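PDB 6D25: alpha-L-arabinosidase from Xanthomonas axonopodis pv. citri, which probably releases L-arabinofuranosyl side groups from arabinoxylans, including internally di-substituted ones, as a family GH51 arabinofuranosidase. Local coordinates for residues S24-D38 and S451-L463. Sequence-based numbering, arbitrary orientation.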
ATOM      1  N   SER A  24     -54.502 -15.467  17.743  1.00 56.76           N
ATOM      2  CA  SER A  24     -54.852 -15.258  19.170  1.00 57.99           C
ATOM      3  C   SER A  24     -55.021 -13.757  19.450  1.00 55.63           C
ATOM      4  O   SER A  24     -54.603 -12.888  18.652  1.00 51.76           O
ATOM      5  CB  SER A  24     -53.817 -15.880  20.093  1.00 60.71           C
ATOM      6  OG  SER A  24     -52.659 -15.053  20.187  1.00 60.07           O
ATOM      7  N   PHE A  25     -55.600 -13.485  20.625  1.00 51.46           N
ATOM      8  CA  PHE A  25     -56.147 -12.180  20.977  1.00 47.48           C
ATOM      9  C   PHE A  25     -55.204 -11.466  21.963  1.00 45.12           C
ATOM     10  O   PHE A  25     -54.632 -12.066  22.880  1.00 43.86           O
ATOM     11  CB  PHE A  25     -57.559 -12.340  21.563  1.00 47.35           C
ATOM     12  CG  PHE A  25     -58.253 -11.050  21.946  1.00 46.89           C
ATOM     13  CD1 PHE A  25     -57.940 -10.397  23.132  1.00 45.48           C
ATOM     14  CD2 PHE A  25     -59.182 -10.461  21.095  1.00 46.92           C
ATOM     15  CE1 PHE A  25     -58.559  -9.197  23.461  1.00 47.12           C
ATOM     16  CE2 PHE A  25     -59.819  -9.275  21.441  1.00 46.30           C
ATOM     17  CZ  PHE A  25     -59.515  -8.651  22.626  1.00 46.43           C
ATOM     18  N   ALA A  26     -55.105 -10.149  21.798  1.00 42.03           N
ATOM     19  CA  ALA A  26     -54.457  -9.263  22.797  1.00 41.22           C
ATOM     20  C   ALA A  26     -55.216  -7.930  22.811  1.00 40.82           C
ATOM     21  O   ALA A  26     -55.659  -7.484  21.749  1.00 37.76           O
ATOM     22  CB  ALA A  26     -52.984  -9.084  22.488  1.00 38.71           C
ATOM     23  N   ALA A  27     -55.374  -7.341  24.003  1.00 41.04           N
ATOM     24  CA  ALA A  27     -56.240  -6.162  24.215  1.00 43.55           C
ATOM     25  C   ALA A  27     -55.632  -4.931  23.537  1.00 43.52           C
ATOM     26  O   ALA A  27     -54.395  -4.781  23.507  1.00 41.30           O
ATOM     27  CB  ALA A  27     -56.457  -5.896  25.688  1.00 43.04           C
ATOM     28  N   GLU A  28     -56.537  -4.114  22.983  1.00 46.03           N
ATOM     29  CA  GLU A  28     -56.279  -2.818  22.329  1.00 46.05           C
ATOM     30  C   GLU A  28     -55.635  -1.844  23.333  1.00 44.43           C
ATOM     31  O   GLU A  28     -55.969  -1.774  24.503  1.00 45.69           O
ATOM     32  CB  GLU A  28     -57.605  -2.271  21.773  1.00 50.27           C
ATOM     33  CG  GLU A  28     -57.563  -0.814  21.284  1.00 54.74           C
ATOM     34  CD  GLU A  28     -58.545  -0.462  20.178  1.00 56.67           C
ATOM     35  OE1 GLU A  28     -59.356   0.456  20.381  1.00 58.85           O
ATOM     36  OE2 GLU A  28     -58.465  -1.075  19.095  1.00 58.72           O
ATOM     37  N   VAL A  29     -54.694  -1.074  22.784  1.00 39.14           N
ATOM     38  CA  VAL A  29     -53.767  -0.129  23.420  1.00 37.52           C
ATOM     39  C   VAL A  29     -54.095   1.337  23.011  1.00 35.00           C
ATOM     40  O   VAL A  29     -54.553   1.577  21.877  1.00 33.96           O
ATOM     41  CB  VAL A  29     -52.381  -0.664  22.971  1.00 39.02           C
ATOM     42  CG1 VAL A  29     -51.369   0.360  22.543  1.00 39.53           C
ATOM     43  CG2 VAL A  29     -51.819  -1.619  24.003  1.00 40.89           C
ATOM     44  N   LYS A  30     -53.836   2.319  23.891  1.00 33.16           N
ATOM     45  CA  LYS A  30     -54.027   3.718  23.590  1.00 34.42           C
ATOM     46  C   LYS A  30     -52.689   4.438  23.440  1.00 32.13           C
ATOM     47  O   LYS A  30     -51.799   4.331  24.311  1.00 32.92           O
ATOM     48  CB  LYS A  30     -54.811   4.380  24.731  1.00 38.80           C
ATOM     49  CG  LYS A  30     -56.258   3.938  24.790  1.00 43.22           C
ATOM     50  CD  LYS A  30     -56.835   3.903  26.203  1.00 48.24           C
ATOM     51  CE  LYS A  30     -58.277   3.432  26.196  1.00 50.71           C
ATOM     52  NZ  LYS A  30     -58.604   2.554  27.352  1.00 52.88           N
ATOM     53  N   VAL A  31     -52.571   5.208  22.380  1.00 30.24           N
ATOM     54  CA  VAL A  31     -51.366   6.005  22.135  1.00 29.34           C
ATOM     55  C   VAL A  31     -51.824   7.452  21.902  1.00 29.53           C
ATOM     56  O   VAL A  31     -52.746   7.693  21.103  1.00 28.95           O
ATOM     57  CB  VAL A  31     -50.592   5.457  20.918  1.00 27.81           C
ATOM     58  CG1 VAL A  31     -49.368   6.276  20.562  1.00 27.49           C
ATOM     59  CG2 VAL A  31     -50.164   4.027  21.119  1.00 28.25           C
ATOM     60  N   ASN A  32     -51.151   8.400  22.544  1.00 30.23           N
ATOM     61  CA  ASN A  32     -51.410   9.825  22.380  1.00 31.77           C
ATOM     62  C   ASN A  32     -50.166  10.453  21.757  1.00 30.10           C
ATOM     63  O   ASN A  32     -49.061  10.043  22.048  1.00 30.36           O
ATOM     64  CB  ASN A  32     -51.715  10.535  23.704  1.00 34.33           C
ATOM     65  CG  ASN A  32     -52.993  10.010  24.334  1.00 39.05           C
ATOM     66  OD1 ASN A  32     -54.026   9.971  23.670  1.00 41.22           O
ATOM     67  ND2 ASN A  32     -52.928   9.531  25.573  1.00 41.47           N
ATOM     68  N   GLY A  33     -50.336  11.457  20.937  1.00 28.94           N
ATOM     69  CA  GLY A  33     -49.171  12.093  20.334  1.00 28.71           C
ATOM     70  C   GLY A  33     -49.439  13.544  19.960  1.00 28.68           C
ATOM     71  O   GLY A  33     -50.577  14.013  20.008  1.00 27.77           O
ATOM     72  N   THR A  34     -48.353  14.210  19.568  1.00 28.24           N
ATOM     73  CA  THR A  34     -48.395  15.594  19.152  1.00 28.58           C
ATOM     74  C   THR A  34     -47.566  15.755  17.875  1.00 26.78           C
ATOM     75  O   THR A  34     -46.416  15.294  17.827  1.00 26.68           O
ATOM     76  CB  THR A  34     -47.869  16.513  20.265  1.00 30.47           C
ATOM     77  OG1 THR A  34     -48.680  16.289  21.415  1.00 32.61           O
ATOM     78  CG2 THR A  34     -47.978  17.979  19.922  1.00 31.46           C
ATOM     79  N   LEU A  35     -48.161  16.393  16.876  1.00 25.38           N
ATOM     80  CA  LEU A  35     -47.504  16.677  15.600  1.00 24.51           C
ATOM     81  C   LEU A  35     -47.341  18.193  15.477  1.00 24.66           C
ATOM     82  O   LEU A  35     -48.339  18.955  15.557  1.00 25.42           O
ATOM     83  CB  LEU A  35     -48.368  16.154  14.454  1.00 24.01           C
ATOM     84  CG  LEU A  35     -47.860  16.492  13.041  1.00 23.63           C
ATOM     85  CD1 LEU A  35     -46.473  15.940  12.814  1.00 23.09           C
ATOM     86  CD2 LEU A  35     -48.838  16.036  11.967  1.00 23.52           C
ATOM     87  N   ARG A  36     -46.105  18.630  15.302  1.00 24.41           N
ATOM     88  CA  ARG A  36     -45.792  20.065  15.239  1.00 24.96           C
ATOM     89  C   ARG A  36     -45.529  20.465  13.778  1.00 24.52           C
ATOM     90  O   ARG A  36     -44.418  20.597  13.366  1.00 23.93           O
ATOM     91  CB  ARG A  36     -44.600  20.385  16.147  1.00 25.24           C
ATOM     92  CG  ARG A  36     -44.795  20.041  17.621  1.00 26.60           C
ATOM     93  CD  ARG A  36     -46.029  20.654  18.242  1.00 27.95           C
ATOM     94  NE  ARG A  36     -46.035  22.082  18.167  1.00 30.08           N
ATOM     95  CZ  ARG A  36     -45.710  22.900  19.155  1.00 31.63           C
ATOM     96  NH1 ARG A  36     -45.190  22.397  20.282  1.00 29.98           N
ATOM     97  NH2 ARG A  36     -45.872  24.212  18.990  1.00 30.98           N
ATOM     98  N   VAL A  37     -46.597  20.717  13.038  1.00 25.45           N
ATOM     99  CA  VAL A  37     -46.484  21.223  11.671  1.00 25.79           C
ATOM    100  C   VAL A  37     -45.877  22.638  11.715  1.00 26.32           C
ATOM    101  O   VAL A  37     -45.224  23.034  10.800  1.00 25.60           O
ATOM    102  CB  VAL A  37     -47.838  21.211  10.940  1.00 26.73           C
ATOM    103  CG1 VAL A  37     -47.731  21.754   9.516  1.00 26.77           C
ATOM    104  CG2 VAL A  37     -48.463  19.823  10.952  1.00 27.12           C
ATOM    105  N   ASP A  38     -46.066  23.336  12.834  1.00 26.57           N
ATOM    106  CA  ASP A  38     -45.544  24.673  13.060  1.00 27.57           C
ATOM    107  C   ASP A  38     -44.057  24.660  13.430  1.00 26.88           C
ATOM    108  O   ASP A  38     -43.496  25.726  13.623  1.00 26.95           O
ATOM    109  CB  ASP A  38     -46.334  25.374  14.179  1.00 29.75           C
ATOM    110  CG  ASP A  38     -46.403  24.611  15.508  1.00 30.35           C
ATOM    111  OD1 ASP A  38     -46.176  23.387  15.549  1.00 29.36           O
ATOM    112  OD2 ASP A  38     -46.749  25.236  16.497  1.00 32.40           O
ATOM    113  N   SER A 451     -50.463  -8.849  17.700  1.00 24.62           N
ATOM    114  CA  SER A 451     -51.881  -9.196  17.777  1.00 25.71           C
ATOM    115  C   SER A 451     -52.775  -8.066  18.315  1.00 25.56           C
ATOM    116  O   SER A 451     -53.976  -8.137  18.079  1.00 26.39           O
ATOM    117  CB  SER A 451     -52.086 -10.478  18.555  1.00 27.50           C
ATOM    118  OG  SER A 451     -51.724 -10.281  19.905  1.00 30.25           O
ATOM    119  N   ALA A 452     -52.270  -7.046  19.001  1.00 24.56           N
ATOM    120  CA  ALA A 452     -53.145  -6.007  19.587  1.00 24.53           C
ATOM    121  C   ALA A 452     -53.265  -4.787  18.670  1.00 24.13           C
ATOM    122  O   ALA A 452     -52.257  -4.220  18.266  1.00 23.84           O
ATOM    123  CB  ALA A 452     -52.619  -5.576  20.929  1.00 24.49           C
ATOM    124  N   SER A 453     -54.493  -4.364  18.369  1.00 24.56           N
ATOM    125  CA  SER A 453     -54.715  -3.103  17.685  1.00 25.42           C
ATOM    126  C   SER A 453     -54.421  -1.930  18.636  1.00 25.67           C
ATOM    127  O   SER A 453     -54.263  -2.115  19.846  1.00 24.92           O
ATOM    128  CB  SER A 453     -56.098  -3.030  17.142  1.00 26.36           C
ATOM    129  OG  SER A 453     -57.011  -3.030  18.212  1.00 28.35           O
ATOM    130  N   ALA A 454     -54.294  -0.738  18.084  1.00 25.50           N
ATOM    131  CA  ALA A 454     -54.047   0.462  18.855  1.00 26.74           C
ATOM    132  C   ALA A 454     -55.009   1.568  18.396  1.00 27.98           C
ATOM    133  O   ALA A 454     -55.448   1.611  17.224  1.00 27.65           O
ATOM    134  CB  ALA A 454     -52.611   0.895  18.710  1.00 26.18           C
ATOM    135  N   THR A 455     -55.362   2.429  19.343  1.00 29.09           N
ATOM    136  CA  THR A 455     -56.038   3.673  19.039  1.00 30.79           C
ATOM    137  C   THR A 455     -55.022   4.805  19.186  1.00 30.21           C
ATOM    138  O   THR A 455     -54.494   4.982  20.295  1.00 31.40           O
ATOM    139  CB  THR A 455     -57.217   3.934  19.976  1.00 33.62           C
ATOM    140  OG1 THR A 455     -58.057   2.789  19.851  1.00 36.46           O
ATOM    141  CG2 THR A 455     -57.999   5.182  19.613  1.00 34.34           C
ATOM    142  N   VAL A 456     -54.745   5.521  18.107  1.00 28.21           N
ATOM    143  CA  VAL A 456     -53.753   6.570  18.150  1.00 28.45           C
ATOM    144  C   VAL A 456     -54.467   7.920  18.007  1.00 28.81           C
ATOM    145  O   VAL A 456     -55.230   8.138  17.070  1.00 29.66           O
ATOM    146  CB  VAL A 456     -52.682   6.375  17.071  1.00 27.62           C
ATOM    147  CG1 VAL A 456     -51.558   7.391  17.231  1.00 27.93           C
ATOM    148  CG2 VAL A 456     -52.092   4.980  17.097  1.00 27.44           C
ATOM    149  N   SER A 457     -54.210   8.825  18.941  1.00 29.44           N
ATOM    150  CA  SER A 457     -54.834  10.128  18.951  1.00 30.07           C
ATOM    151  C   SER A 457     -53.741  11.208  18.890  1.00 29.62           C
ATOM    152  O   SER A 457     -52.953  11.341  19.812  1.00 28.78           O
ATOM    153  CB  SER A 457     -55.687  10.254  20.174  1.00 32.01           C
ATOM    154  OG  SER A 457     -56.248  11.545  20.245  1.00 34.02           O
ATOM    155  N   VAL A 458     -53.657  11.884  17.745  1.00 29.48           N
ATOM    156  CA  VAL A 458     -52.584  12.851  17.484  1.00 29.75           C
ATOM    157  C   VAL A 458     -53.185  14.261  17.451  1.00 29.82           C
ATOM    158  O   VAL A 458     -54.018  14.590  16.591  1.00 29.47           O
ATOM    159  CB  VAL A 458     -51.879  12.556  16.157  1.00 29.34           C
ATOM    160  CG1 VAL A 458     -50.755  13.541  15.915  1.00 28.37           C
ATOM    161  CG2 VAL A 458     -51.392  11.120  16.078  1.00 29.49           C
ATOM    162  N   GLN A 459     -52.707  15.069  18.384  1.00 31.29           N
ATOM    163  CA  GLN A 459     -52.983  16.504  18.439  1.00 33.08           C
ATOM    164  C   GLN A 459     -52.083  17.198  17.389  1.00 31.44           C
ATOM    165  O   GLN A 459     -50.866  17.085  17.456  1.00 29.00           O
ATOM    166  CB  GLN A 459     -52.681  16.963  19.864  1.00 35.86           C
ATOM    167  CG  GLN A 459     -52.802  18.458  20.087  1.00 41.02           C
ATOM    168  CD  GLN A 459     -54.238  18.892  20.256  1.00 45.42           C
ATOM    169  OE1 GLN A 459     -55.134  18.089  20.551  1.00 47.69           O
ATOM    170  NE2 GLN A 459     -54.441  20.182  20.064  1.00 49.40           N
ATOM    171  N   VAL A 460     -52.685  17.912  16.448  1.00 31.00           N
ATOM    172  CA  VAL A 460     -51.957  18.547  15.360  1.00 29.87           C
ATOM    173  C   VAL A 460     -51.892  20.051  15.639  1.00 29.92           C
ATOM    174  O   VAL A 460     -52.915  20.686  15.767  1.00 31.15           O
ATOM    175  CB  VAL A 460     -52.598  18.263  13.990  1.00 29.36           C
ATOM    176  CG1 VAL A 460     -51.859  18.990  12.854  1.00 29.69           C
ATOM    177  CG2 VAL A 460     -52.686  16.774  13.714  1.00 28.79           C
ATOM    178  N   GLU A 461     -50.684  20.599  15.713  1.00 29.97           N
ATOM    179  CA  GLU A 461     -50.465  22.039  15.852  1.00 31.50           C
ATOM    180  C   GLU A 461     -49.977  22.614  14.514  1.00 30.97           C
ATOM    181  O   GLU A 461     -49.131  21.994  13.857  1.00 27.89           O
ATOM    182  CB  GLU A 461     -49.423  22.306  16.934  1.00 33.00           C
ATOM    183  CG  GLU A 461     -49.847  21.838  18.322  1.00 35.44           C
ATOM    184  CD  GLU A 461     -51.103  22.499  18.894  1.00 38.12           C
ATOM    185  OE1 GLU A 461     -51.398  23.646  18.483  1.00 40.97           O
ATOM    186  OE2 GLU A 461     -51.803  21.846  19.703  1.00 39.77           O
ATOM    187  N   GLY A 462     -50.515  23.778  14.141  1.00 31.17           N
ATOM    188  CA  GLY A 462     -50.014  24.550  13.028  1.00 32.22           C
ATOM    189  C   GLY A 462     -50.606  24.148  11.688  1.00 32.80           C
ATOM    190  O   GLY A 462     -50.049  24.469  10.641  1.00 31.81           O
ATOM    191  N   LEU A 463     -51.746  23.470  11.686  1.00 32.77           N
ATOM    192  CA  LEU A 463     -52.395  23.075  10.440  1.00 33.74           C
ATOM    193  C   LEU A 463     -53.885  22.880  10.693  1.00 36.36           C
ATOM    194  O   LEU A 463     -54.251  21.964  11.412  1.00 37.36           O
ATOM    195  CB  LEU A 463     -51.813  21.764   9.926  1.00 33.63           C
ATOM    196  CG  LEU A 463     -52.465  21.211   8.663  1.00 33.91           C
ATOM    197  CD1 LEU A 463     -52.169  22.104   7.469  1.00 35.23           C
ATOM    198  CD2 LEU A 463     -51.998  19.800   8.391  1.00 33.29           C
TER
HETATM  199  O   HOH W   1     -56.635  -5.839  19.890  1.00 25.81           O
HETATM  200  O   HOH W   2     -57.828   0.062  16.583  1.00 34.25           O
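Glu28 OE2 is gripped twice. Ser453 OG donates to the anti lone pair of Glu28 OE2 at 2.6 Å. A water donates to Glu28 OE2 at 2.8 Å and also to Ala454 O. The Glu28 chain is extended, with CG anti to the backbone N (chi1 169°), and this carries the carboxylate across to the neighbouring strand. There Glu28 OE1 lies 2.7 Å from Thr455 OG1. A second water joins Ala26 O to Ser453 N, just ahead of the first direct backbone bond. From Val29 N to Ser453 O a parallel ladder runs to Glu461 N and Leu35 O, and it ends in weak bonds from Val37 N and Asp38 N to Glu461 O. On the buried face Val31 CB lies 4.1 Å from Val456 CG2, the two side chains side by side. Gly33 has no side chain there, and Leu35 CB packs on Val458 CG1 at 3.8 Å. On the other face Arg36 holds Asp38 side-on through NE and NH2, and Arg36 NE lies 3.6 Å from Glu461 CB. Glu461 OE1 has its own salt bridge to Lys503. Strand 407-421 runs antiparallel beside 29-36, and 504-509 antiparallel beside 454-461. The N-terminal strand is thus built into the C-terminal beta-sandwich that accompanies the catalytic (beta/alpha)8 barrel in GH51 arabinofuranosidases.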